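PDB 2IX4: 3-oxoacyl-[acyl-carrier-protein] synthase, mitochondrial from Arabidopsis thaliana, which catalyses the condensation steps of mitochondrial fatty acid synthesis, adding two carbons from malonyl-ACP to acyl chains of 4 to at least 16 carbons. Local coordinates for residues V18-T21 with W22-I26; A178-T181 with G182-I186; V85-F88 with I89-V93; V256-Y260 with E261-R265; E98-D102 with A103-P107. All coordinates share one frame; numbering follows the deposited sequence.

Interaction 1 of 5, residues V18-T21 with W22-I26; sequences VETT and WRRLI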
# COMPACT_ATOMS: atom_id res chain seq x y z
N VAL A 18 11.49 -15.11 16.81
CA VAL A 18 11.56 -16.25 15.89
C VAL A 18 11.68 -17.59 16.63
O VAL A 18 10.94 -18.53 16.34
CB VAL A 18 12.72 -16.08 14.85
CG1 VAL A 18 12.91 -17.35 14.03
CG2 VAL A 18 12.45 -14.90 13.93
N GLU A 19 12.60 -17.65 17.59
CA GLU A 19 12.84 -18.86 18.38
C GLU A 19 11.55 -19.42 18.99
O GLU A 19 11.20 -20.58 18.76
CB GLU A 19 13.89 -18.59 19.47
CG GLU A 19 14.51 -19.85 20.09
CD GLU A 19 13.72 -20.43 21.26
OE1 GLU A 19 13.18 -19.64 22.07
OE2 GLU A 19 13.65 -21.67 21.38
N THR A 20 10.84 -18.58 19.73
CA THR A 20 9.61 -18.98 20.41
C THR A 20 8.50 -19.39 19.44
O THR A 20 7.85 -20.42 19.64
CB THR A 20 9.12 -17.88 21.39
OG1 THR A 20 10.13 -17.63 22.38
CG2 THR A 20 7.84 -18.30 22.10
N THR A 21 8.29 -18.59 18.39
CA THR A 21 7.26 -18.87 17.39
C THR A 21 7.51 -20.21 16.68
O THR A 21 6.63 -21.06 16.64
CB THR A 21 7.15 -17.72 16.36
OG1 THR A 21 6.66 -16.54 17.01
CG2 THR A 21 6.19 -18.08 15.21
N TRP A 22 8.72 -20.38 16.14
CA TRP A 22 9.11 -21.60 15.43
C TRP A 22 9.05 -22.86 16.29
O TRP A 22 8.59 -23.91 15.83
CB TRP A 22 10.51 -21.43 14.81
CG TRP A 22 10.95 -22.60 13.98
CD1 TRP A 22 11.93 -23.51 14.29
CD2 TRP A 22 10.44 -23.00 12.70
NE1 TRP A 22 12.06 -24.43 13.29
CE2 TRP A 22 11.16 -24.15 12.30
CE3 TRP A 22 9.44 -22.49 11.85
CZ2 TRP A 22 10.91 -24.79 11.08
CZ3 TRP A 22 9.20 -23.14 10.64
CH2 TRP A 22 9.93 -24.28 10.27
N ARG A 23 9.52 -22.77 17.54
CA ARG A 23 9.51 -23.90 18.46
C ARG A 23 8.08 -24.38 18.72
O ARG A 23 7.79 -25.57 18.61
CB ARG A 23 10.18 -23.55 19.79
CG ARG A 23 10.85 -24.74 20.48
CD ARG A 23 10.45 -24.90 21.95
NE ARG A 23 10.34 -23.63 22.68
CZ ARG A 23 9.25 -23.21 23.31
NH1 ARG A 23 8.14 -23.95 23.31
NH2 ARG A 23 9.26 -22.05 23.94
N ARG A 24 7.20 -23.44 19.05
CA ARG A 24 5.81 -23.74 19.34
C ARG A 24 5.03 -24.21 18.11
O ARG A 24 4.15 -25.07 18.21
CB ARG A 24 5.12 -22.54 20.00
CG ARG A 24 5.60 -22.29 21.44
CD ARG A 24 4.86 -21.14 22.11
NE ARG A 24 3.40 -21.28 22.02
CZ ARG A 24 2.52 -20.39 22.47
NH1 ARG A 24 2.93 -19.27 23.06
NH2 ARG A 24 1.22 -20.62 22.34
N LEU A 25 5.38 -23.66 16.94
CA LEU A 25 4.78 -24.08 15.67
C LEU A 25 5.08 -25.55 15.38
O LEU A 25 4.17 -26.32 15.07
CB LEU A 25 5.27 -23.20 14.52
CG LEU A 25 4.73 -23.51 13.11
CD1 LEU A 25 3.29 -23.04 12.95
CD2 LEU A 25 5.62 -22.89 12.04
N ILE A 26 6.36 -25.91 15.48
CA ILE A 26 6.81 -27.28 15.21
C ILE A 26 6.26 -28.28 16.24
O ILE A 26 5.93 -29.41 15.89
CB ILE A 26 8.37 -27.36 15.11
CG1 ILE A 26 8.89 -26.49 13.95
CG2 ILE A 26 8.86 -28.81 14.98
CD1 ILE A 26 8.19 -26.69 12.60
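Trp22 N reaches back to Val18 O at 2.9 Å, and Arg23, Arg24 and Leu25 repeat the same i to i+4 bond to Glu19, Thr20 and Thr21, so residues 18-26 run as one regular helix. On the outer side, Thr20 and Arg24 lie alongside each other and point the same way. The methyl CG2 of Thr20 rests 4.1 Å from CD of Arg24, while Arg24 CG sits 3.4 Å from Thr20 O. The arginine chain then bends at its third torsion (chi3 52°), and its NE forms a salt bridge with Glu29. Glu19 and Arg23 carry opposite charges one turn apart, but Glu19 OE2 and Arg23 NE stay 4.1 Å from each other, too far for a salt bridge; since Arg23 has a second conformer, even this approach is doubtful.

The inner side is mostly apolar. Trp22 CG stands anti to the backbone N (chi1 -176°), which swings the indole toward the next turn, where Ile26 CG1 lies 3.6 Å above one face, displaced toward the rim. The exception is buried Thr21, whose OG1 is hydrogen-bonded to Gly17 O and to Thr12 OG1. Val18, Thr21, Trp22 and Leu25 all touch helix 364-378, through Phe371 and Leu374, while Val18 and Thr21 also meet Met10, so this short helix is held between helix 364-378 and strand 3-12.

Interaction 2 of 5, residues A178-T181 with G182-I186; sequences ACAT and GAHSI. With 6NA (hexanoic acid), chain C.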
# COMPACT_ATOMS: atom_id res chain seq x y z
N ALA A 178 -4.02 -6.22 0.58
CA ALA A 178 -4.86 -7.01 1.49
C ALA A 178 -4.07 -8.12 2.18
O ALA A 178 -3.05 -7.86 2.82
CB ALA A 178 -6.11 -7.55 0.76
N CYS A 179 -4.51 -9.37 2.03
CA CYS A 179 -3.86 -10.48 2.71
C CYS A 179 -2.58 -10.98 2.03
O CYS A 179 -1.93 -11.91 2.52
CB CYS A 179 -4.85 -11.62 2.97
SG CYS A 179 -6.24 -11.09 4.03
N ALA A 180 -2.21 -10.35 0.91
CA ALA A 180 -0.92 -10.60 0.26
C ALA A 180 0.11 -9.52 0.59
O ALA A 180 1.24 -9.55 0.08
CB ALA A 180 -1.10 -10.73 -1.24
N THR A 181 -0.28 -8.57 1.44
CA THR A 181 0.51 -7.38 1.76
C THR A 181 1.96 -7.69 2.13
O THR A 181 2.89 -7.10 1.57
CB THR A 181 -0.18 -6.54 2.87
OG1 THR A 181 -1.36 -5.92 2.33
CG2 THR A 181 0.75 -5.46 3.41
N GLY A 182 2.15 -8.63 3.06
CA GLY A 182 3.49 -9.01 3.51
C GLY A 182 4.34 -9.65 2.43
O GLY A 182 5.56 -9.54 2.44
N ALA A 183 3.69 -10.32 1.48
CA ALA A 183 4.39 -10.99 0.39
C ALA A 183 4.87 -9.98 -0.66
O ALA A 183 6.05 -9.98 -1.02
CB ALA A 183 3.52 -12.06 -0.24
N HIS A 184 3.96 -9.13 -1.12
CA HIS A 184 4.30 -8.07 -2.08
C HIS A 184 5.33 -7.09 -1.52
O HIS A 184 6.18 -6.61 -2.27
CB HIS A 184 3.05 -7.31 -2.52
CG HIS A 184 2.15 -8.10 -3.42
ND1 HIS A 184 2.35 -8.19 -4.78
CD2 HIS A 184 1.03 -8.81 -3.15
CE1 HIS A 184 1.39 -8.94 -5.31
NE2 HIS A 184 0.58 -9.32 -4.35
N SER A 185 5.26 -6.79 -0.23
CA SER A 185 6.23 -5.88 0.39
C SER A 185 7.64 -6.45 0.31
O SER A 185 8.59 -5.73 -0.03
CB SER A 185 5.85 -5.58 1.85
OG SER A 185 4.78 -4.64 1.93
N ILE A 186 7.77 -7.74 0.60
CA ILE A 186 9.04 -8.47 0.50
C ILE A 186 9.48 -8.56 -0.97
O ILE A 186 10.65 -8.32 -1.29
CB ILE A 186 8.93 -9.88 1.14
CG1 ILE A 186 8.96 -9.77 2.67
CG2 ILE A 186 10.05 -10.81 0.64
CD1 ILE A 186 8.46 -11.01 3.40
CA 6NA C . -8.73 -9.92 3.70
C 6NA C . -7.50 -10.50 3.05
O 6NA C . -7.39 -10.53 1.83
CB 6NA C . -8.61 -8.40 3.74
CG 6NA C . -7.81 -7.95 4.96
CD 6NA C . -6.78 -6.90 4.59
C6 6NA C . -5.52 -7.07 5.40
O HOH W 1 0.08 -10.88 3.89
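Ala180 and Thr181 meet Ala183, His184 and Ser185 in the first turn of helix 181-195, the buried helix that in condensing enzymes of the thiolase fold presents the nucleophilic cysteine at its N-terminal end. Ala180 O accepts a straight bond from His184 N (3.0 Å, 170°) and a weak one from Ala183 N; Ser185 N continues the ladder to Thr181 O. The His184 imidazole turns its edge to the preceding turn: CD2 lies 3.4 Å from Ala180 CB, with Ala180 O near the ring plane, and ND1 is hydrogen-bonded to Tyr277 OH.

Thr181, first residue of the helix, ties it to the preceding turn. With OG1 beside its own backbone N (chi1 -71°), the hydroxyl donates to Ala178 O at 2.6 Å, on the same face of that carbonyl as Thr181 N, and OG1 is also bonded to Thr177 N. A valine here lacks the hydroxyl and would probably deprive Ala178 O of its shorter bond and Thr177 N of its acceptor, setting the turn around Cys179 less firmly. One water bridges Cys179 O and Gly182 N.

Cys179 SG is bonded covalently to C of the hexanoyl group at 1.7 Å. Its oxygen takes a weak bond from Cys179 N (3.1 Å) and another from Phe419 N, consistent with the oxyanion hole of this family. The state captured is therefore an acyl-enzyme, a hexanoyl thioester on Cys179, and the two amides would be expected to polarise its carbonyl toward attack.

Interaction 3 of 5, residues V85-F88 with I89-V93; sequences VANF and IGYAV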
# COMPACT_ATOMS: atom_id res chain seq x y z
N VAL A 85 2.23 5.93 17.75
CA VAL A 85 2.45 4.52 17.45
C VAL A 85 1.20 3.67 17.72
O VAL A 85 0.86 3.39 18.88
CB VAL A 85 3.68 3.94 18.21
CG1 VAL A 85 3.88 2.46 17.90
CG2 VAL A 85 4.95 4.71 17.85
N ALA A 86 0.51 3.29 16.65
CA ALA A 86 -0.56 2.30 16.73
C ALA A 86 0.07 0.91 16.86
O ALA A 86 1.26 0.73 16.59
CB ALA A 86 -1.46 2.38 15.51
N ASN A 87 -0.74 -0.07 17.25
CA ASN A 87 -0.24 -1.42 17.53
C ASN A 87 0.49 -2.08 16.36
O ASN A 87 1.53 -2.70 16.56
CB ASN A 87 -1.35 -2.31 18.08
CG ASN A 87 -1.75 -1.94 19.50
OD1 ASN A 87 -1.75 -0.77 19.87
ND2 ASN A 87 -2.09 -2.94 20.29
N PHE A 88 -0.04 -1.91 15.14
CA PHE A 88 0.62 -2.47 13.96
C PHE A 88 2.02 -1.90 13.74
O PHE A 88 2.92 -2.61 13.30
CB PHE A 88 -0.26 -2.33 12.70
CG PHE A 88 -0.28 -0.95 12.09
CD1 PHE A 88 0.50 -0.66 10.98
CD2 PHE A 88 -1.11 0.05 12.60
CE1 PHE A 88 0.47 0.60 10.39
CE2 PHE A 88 -1.14 1.32 12.02
CZ PHE A 88 -0.35 1.60 10.92
N ILE A 89 2.22 -0.63 14.10
CA ILE A 89 3.53 0.01 14.01
C ILE A 89 4.51 -0.59 15.03
O ILE A 89 5.67 -0.87 14.70
CB ILE A 89 3.45 1.55 14.15
CG1 ILE A 89 2.61 2.14 13.01
CG2 ILE A 89 4.85 2.18 14.17
CD1 ILE A 89 2.15 3.58 13.24
N GLY A 90 4.05 -0.79 16.26
CA GLY A 90 4.86 -1.38 17.33
C GLY A 90 5.30 -2.80 17.05
O GLY A 90 6.44 -3.18 17.37
N TYR A 91 4.41 -3.60 16.46
CA TYR A 91 4.72 -4.98 16.08
C TYR A 91 5.85 -5.02 15.05
O TYR A 91 6.79 -5.81 15.18
CB TYR A 91 3.49 -5.69 15.50
CG TYR A 91 2.36 -5.97 16.48
CD1 TYR A 91 1.09 -6.28 16.01
CD2 TYR A 91 2.56 -5.90 17.86
CE1 TYR A 91 0.05 -6.54 16.89
CE2 TYR A 91 1.52 -6.15 18.75
CZ TYR A 91 0.27 -6.47 18.25
OH TYR A 91 -0.78 -6.72 19.11
N ALA A 92 5.76 -4.15 14.05
CA ALA A 92 6.74 -4.08 12.97
C ALA A 92 8.10 -3.63 13.49
O ALA A 92 9.12 -4.19 13.10
CB ALA A 92 6.25 -3.14 11.88
N VAL A 93 8.11 -2.63 14.36
CA VAL A 93 9.36 -2.13 14.94
C VAL A 93 10.01 -3.22 15.78
O VAL A 93 11.22 -3.45 15.68
CB VAL A 93 9.15 -0.82 15.74
CG1 VAL A 93 10.43 -0.41 16.48
CG2 VAL A 93 8.70 0.30 14.81
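Ile89 packs against the neighbouring Phe88 by laying CG1 over one face of the phenyl ring, 3.8 Å from its centroid and 16° off the normal, a CH-pi contact. The ring gets there because Phe88 CG lies between the backbone N and the carbonyl carbon (chi1 78°), which folds it back along the helix start. Ile89 CD1 reaches Phe88 CZ at 3.9 Å, and on its other branch CG2 meets Val85 CG1 at the same distance. Cutting Phe88 down to an alanine takes away this ring and would probably leave Ile89 CG1 without its aromatic partner, opening a gap beside the buried isoleucine.

The flank toward the side-chain amide of partly exposed Asn87 is looser, ND2 staying 4.2 Å from Tyr91 OH. Tyr91 itself is buried and close: Asn87 O lies 3.4 Å above one face of its ring, toward the rim, and also accepts Tyr91 N. The phenol oxygen has its own partners in Glu250 and Tyr67.

Ala86 occupies the N-cap position, and with no polar side chain to offer it contributes its carbonyl: O accepts Gly90 N at 3.2 Å, in the carbonyl plane, and Ile89 N through a weak bond. Its own amide N is buried without a partner. Beyond it Ile89 touches Met157 and His161 of helix 157-166, while Tyr91 and Ala92 lie against Thr206 and Ser252. The arrangement is that of a helix N terminus in the layered alpha-beta core of the thiolase fold, where helix 87-102 is seated on strands 200-207 and 251-259.

Interaction 4 of 5, residues V256-Y260 with E261-R265; sequences VLEEY and EHAKR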
# COMPACT_ATOMS: atom_id res chain seq x y z
N VAL A 256 15.42 -9.25 6.80
CA VAL A 256 16.45 -8.43 6.19
C VAL A 256 16.86 -9.10 4.88
O VAL A 256 17.39 -10.21 4.87
CB VAL A 256 17.67 -8.23 7.11
CG1 VAL A 256 18.77 -7.45 6.40
CG2 VAL A 256 17.27 -7.52 8.39
N LEU A 257 16.55 -8.42 3.78
CA LEU A 257 17.00 -8.83 2.46
C LEU A 257 18.24 -8.04 2.12
O LEU A 257 18.34 -6.85 2.46
CB LEU A 257 15.92 -8.55 1.43
CG LEU A 257 14.60 -9.32 1.50
CD1 LEU A 257 13.52 -8.56 0.75
CD2 LEU A 257 14.77 -10.73 0.93
N GLU A 258 19.21 -8.68 1.46
CA GLU A 258 20.36 -7.95 0.95
C GLU A 258 21.03 -8.61 -0.24
O GLU A 258 20.94 -9.83 -0.43
CB GLU A 258 21.38 -7.61 2.06
CG GLU A 258 22.18 -8.74 2.64
CD GLU A 258 23.12 -8.26 3.74
OE1 GLU A 258 24.17 -7.64 3.44
OE2 GLU A 258 22.82 -8.51 4.93
N GLU A 259 21.69 -7.78 -1.04
CA GLU A 259 22.41 -8.24 -2.22
C GLU A 259 23.51 -9.22 -1.80
O GLU A 259 24.22 -8.99 -0.82
CB GLU A 259 22.95 -7.04 -3.00
CG GLU A 259 23.50 -7.38 -4.38
CD GLU A 259 24.95 -7.81 -4.34
OE1 GLU A 259 25.70 -7.28 -3.49
OE2 GLU A 259 25.34 -8.69 -5.14
N TYR A 260 23.63 -10.30 -2.56
CA TYR A 260 24.48 -11.45 -2.22
C TYR A 260 25.96 -11.09 -2.00
O TYR A 260 26.56 -11.51 -1.00
CB TYR A 260 24.31 -12.54 -3.30
CG TYR A 260 25.04 -13.85 -3.05
CD1 TYR A 260 25.16 -14.38 -1.77
CD2 TYR A 260 25.57 -14.57 -4.12
CE1 TYR A 260 25.82 -15.59 -1.55
CE2 TYR A 260 26.23 -15.78 -3.91
CZ TYR A 260 26.35 -16.28 -2.63
OH TYR A 260 27.00 -17.47 -2.43
N GLU A 261 26.53 -10.31 -2.91
CA GLU A 261 27.94 -9.90 -2.78
C GLU A 261 28.17 -9.01 -1.55
O GLU A 261 29.19 -9.13 -0.88
CB GLU A 261 28.44 -9.20 -4.05
CG GLU A 261 28.47 -10.09 -5.29
CD GLU A 261 29.38 -11.29 -5.15
OE1 GLU A 261 30.45 -11.18 -4.51
OE2 GLU A 261 29.03 -12.36 -5.69
N HIS A 262 27.20 -8.13 -1.29
CA HIS A 262 27.21 -7.27 -0.10
C HIS A 262 27.24 -8.11 1.18
O HIS A 262 28.02 -7.83 2.10
CB HIS A 262 25.99 -6.34 -0.11
CG HIS A 262 25.99 -5.31 0.98
ND1 HIS A 262 25.47 -5.56 2.23
CD2 HIS A 262 26.44 -4.03 1.00
CE1 HIS A 262 25.60 -4.48 2.98
NE2 HIS A 262 26.18 -3.54 2.26
N ALA A 263 26.39 -9.14 1.23
CA ALA A 263 26.32 -10.06 2.37
C ALA A 263 27.62 -10.84 2.58
O ALA A 263 28.08 -10.99 3.72
CB ALA A 263 25.14 -11.02 2.21
N LYS A 264 28.19 -11.35 1.49
CA LYS A 264 29.43 -12.14 1.56
C LYS A 264 30.62 -11.31 2.01
O LYS A 264 31.46 -11.80 2.77
CB LYS A 264 29.73 -12.80 0.21
CG LYS A 264 28.87 -14.02 -0.10
CD LYS A 264 29.41 -14.80 -1.30
CE LYS A 264 29.17 -14.06 -2.61
NZ LYS A 264 29.81 -14.76 -3.76
N ARG A 265 30.69 -10.06 1.55
CA ARG A 265 31.76 -9.13 1.90
C ARG A 265 31.90 -8.91 3.41
O ARG A 265 33.01 -8.90 3.94
CB ARG A 265 31.56 -7.79 1.20
CG ARG A 265 32.24 -7.68 -0.15
CD ARG A 265 33.54 -6.91 -0.05
NE ARG A 265 33.33 -5.46 -0.07
CZ ARG A 265 34.29 -4.55 0.08
NH1 ARG A 265 35.55 -4.92 0.26
NH2 ARG A 265 33.99 -3.26 0.05
O HOH W 2 29.26 -17.24 -4.71
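Lys264 lays its aliphatic chain across one face of the Tyr260 ring, with CE 3.5 Å above the plane and over its centre, while NZ stands off-centre at 4.2 Å from the centroid in a cation-pi contact. The lysine bends at its third torsion (chi3 -72°), which brings NZ to Glu261 OE2 in a salt bridge and to a water that is also bonded to Tyr260 OH. The His262 imidazole, in contrast, is used at its edge: ND1 donates to Glu258 OE1 at 2.7 Å, with the oxygen in the ring plane, although the carboxylate plane is turned 45° from it. Trp105 meets this ring at a steep angle.

Just ahead of Tyr260 the chain passes from strand 251-259 into helix 260-265, the axes of segments 256-259 and 261-265 making an angle of 96°. Glu259 is the N-cap residue of that helix. The bend at chi2 curls its carboxylate over the helix start, where OE1 accepts His262 N at 2.8 Å and OE2 accepts Glu261 N at 3.0 Å, both amides approaching from above the carboxylate plane. The negative group thus answers amides of the first turn and would probably interact favourably with the positive end of the helix. The backbone O of Glu259 accepts Ala263 N as well.

Glu258 is buried, and neither carboxylate oxygen lacks a partner: besides the histidine at OE1, OE2 forms a salt bridge with Arg266 and a bond with Thr6 OG1. Its OE1 also passes 3.7 Å from Ala263 CB, a methyl that packs on Val4 of strand 3-12.

Interaction 5 of 5, residues E98-D102 with A103-P107; sequences EALRD and AEWLP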
# COMPACT_ATOMS: atom_id res chain seq x y z
N GLU A 98 14.51 -7.22 15.89
CA GLU A 98 15.01 -8.59 15.99
C GLU A 98 15.72 -9.00 14.71
O GLU A 98 16.84 -9.54 14.76
CB GLU A 98 13.87 -9.57 16.30
CG GLU A 98 14.34 -11.01 16.51
CD GLU A 98 13.21 -12.03 16.51
OE1 GLU A 98 12.02 -11.65 16.38
OE2 GLU A 98 13.52 -13.23 16.64
N ALA A 99 15.08 -8.75 13.56
CA ALA A 99 15.65 -9.07 12.26
C ALA A 99 17.01 -8.40 12.02
O ALA A 99 17.96 -9.04 11.57
CB ALA A 99 14.67 -8.72 11.14
N LEU A 100 17.09 -7.10 12.32
CA LEU A 100 18.32 -6.33 12.12
C LEU A 100 19.46 -6.77 13.03
O LEU A 100 20.63 -6.80 12.62
CB LEU A 100 18.05 -4.83 12.26
CG LEU A 100 17.27 -4.19 11.11
CD1 LEU A 100 16.63 -2.89 11.57
CD2 LEU A 100 18.16 -3.96 9.89
N ARG A 101 19.13 -7.12 14.27
CA ARG A 101 20.14 -7.62 15.22
C ARG A 101 20.60 -9.02 14.83
O ARG A 101 21.78 -9.35 14.96
CB ARG A 101 19.62 -7.55 16.65
CG ARG A 101 19.49 -6.12 17.15
CD ARG A 101 19.06 -6.02 18.60
NE ARG A 101 18.77 -4.63 18.95
CZ ARG A 101 19.68 -3.76 19.39
NH1 ARG A 101 20.95 -4.12 19.56
NH2 ARG A 101 19.31 -2.52 19.67
N ASP A 102 19.66 -9.83 14.34
CA ASP A 102 19.95 -11.14 13.76
C ASP A 102 20.91 -11.02 12.57
O ASP A 102 21.88 -11.78 12.46
CB ASP A 102 18.64 -11.82 13.33
CG ASP A 102 18.84 -13.26 12.86
OD1 ASP A 102 19.74 -13.95 13.36
OD2 ASP A 102 18.06 -13.70 11.99
N ALA A 103 20.65 -10.04 11.70
CA ALA A 103 21.49 -9.76 10.53
C ALA A 103 22.77 -9.00 10.89
O ALA A 103 23.65 -8.84 10.04
CB ALA A 103 20.69 -8.97 9.49
N GLU A 104 22.87 -8.56 12.14
CA GLU A 104 23.97 -7.71 12.61
C GLU A 104 24.11 -6.48 11.71
O GLU A 104 25.22 -6.07 11.35
CB GLU A 104 25.28 -8.50 12.73
CG GLU A 104 25.19 -9.69 13.67
CD GLU A 104 26.54 -10.30 14.04
OE1 GLU A 104 27.56 -9.95 13.40
OE2 GLU A 104 26.57 -11.13 14.97
N TRP A 105 22.97 -5.90 11.35
CA TRP A 105 22.93 -4.73 10.48
C TRP A 105 22.36 -3.51 11.21
O TRP A 105 21.17 -3.22 11.13
CB TRP A 105 22.14 -5.01 9.19
CG TRP A 105 22.31 -3.92 8.16
CD1 TRP A 105 21.35 -3.05 7.72
CD2 TRP A 105 23.52 -3.58 7.47
NE1 TRP A 105 21.89 -2.20 6.79
CE2 TRP A 105 23.21 -2.50 6.61
CE3 TRP A 105 24.83 -4.09 7.48
CZ2 TRP A 105 24.17 -1.92 5.77
CZ3 TRP A 105 25.78 -3.51 6.64
CH2 TRP A 105 25.44 -2.43 5.80
N LEU A 106 23.24 -2.81 11.92
CA LEU A 106 22.90 -1.55 12.56
C LEU A 106 23.96 -0.53 12.17
O LEU A 106 24.76 -0.11 13.01
CB LEU A 106 22.81 -1.73 14.08
CG LEU A 106 21.77 -2.73 14.62
CD1 LEU A 106 22.10 -3.17 16.04
CD2 LEU A 106 20.36 -2.16 14.53
N PRO A 107 23.99 -0.13 10.88
CA PRO A 107 25.09 0.71 10.40
C PRO A 107 25.12 2.09 11.05
O PRO A 107 24.07 2.66 11.34
CB PRO A 107 24.82 0.82 8.90
CG PRO A 107 23.36 0.59 8.75
CD PRO A 107 23.02 -0.41 9.81
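Leu100 points its CD2 methyl at the edge of the Trp105 indole, near the ring plane and 4.0 Å from CD1, and the same methyl lies 3.3 Å from Trp105 O, a buried carbonyl with no polar partner in the model. Pro107 CD lies 3.6 Å above one face of the indole, displaced toward the rim. Leu106 folds back over the last helical turn with its two methyls divided: CD2 approaches Leu100 CB at 4.2 Å, and CD1 lies over one face of the Arg101 guanidinium, toward its rim, 3.8 Å from NH1.

A second shell holds these groups in place. Arg101 NE forms a salt bridge with Asp97 one turn earlier, while Trp105 NE1 is bonded to Thr116 OG1. Asp102 has CG anti to the backbone N (chi1 -173°), which directs its carboxylate to Lys269, Tyr271 OH and Leu8 N in more distant parts of the chain. Leu100 and Leu106 both touch Tyr166 of helix 157-166, and Ala99, Leu100 and Ala103 rest on Val256 of strand 251-259.

The backbone explains how the chain doubles back. Trp105 N donates to Leu100 O at 2.8 Å and 168°, enclosing the weak bond from Glu104 N to Arg101 O at 3.1 Å; Glu104 itself has positive phi (53°). This is the Schellman motif, ending helix 87-102 with Glu104 as its C' residue.

All five contacts are local, each made within one continuous piece of chain, so none closes a long loop and none nests in or crosses another; along the sequence the order is 1, 3, 5, 2, 4. Helix 18-26 comes first and is tied to interaction 5 where Val18 N meets Glu98 OE2. Interactions 3 and 5 mark the start and the end of helix 87-102, their centres about 18 Å apart. Interaction 2 lies close to the subunit's centre, at the acylated cysteine, and Ile186 O packs on Leu257 of interaction 4. Finally, 256-265 returns to 98-107, with His262 against Trp105 and Val256 against Ala99 and Ala103, joining strand 251-259 to the end of helix 87-102.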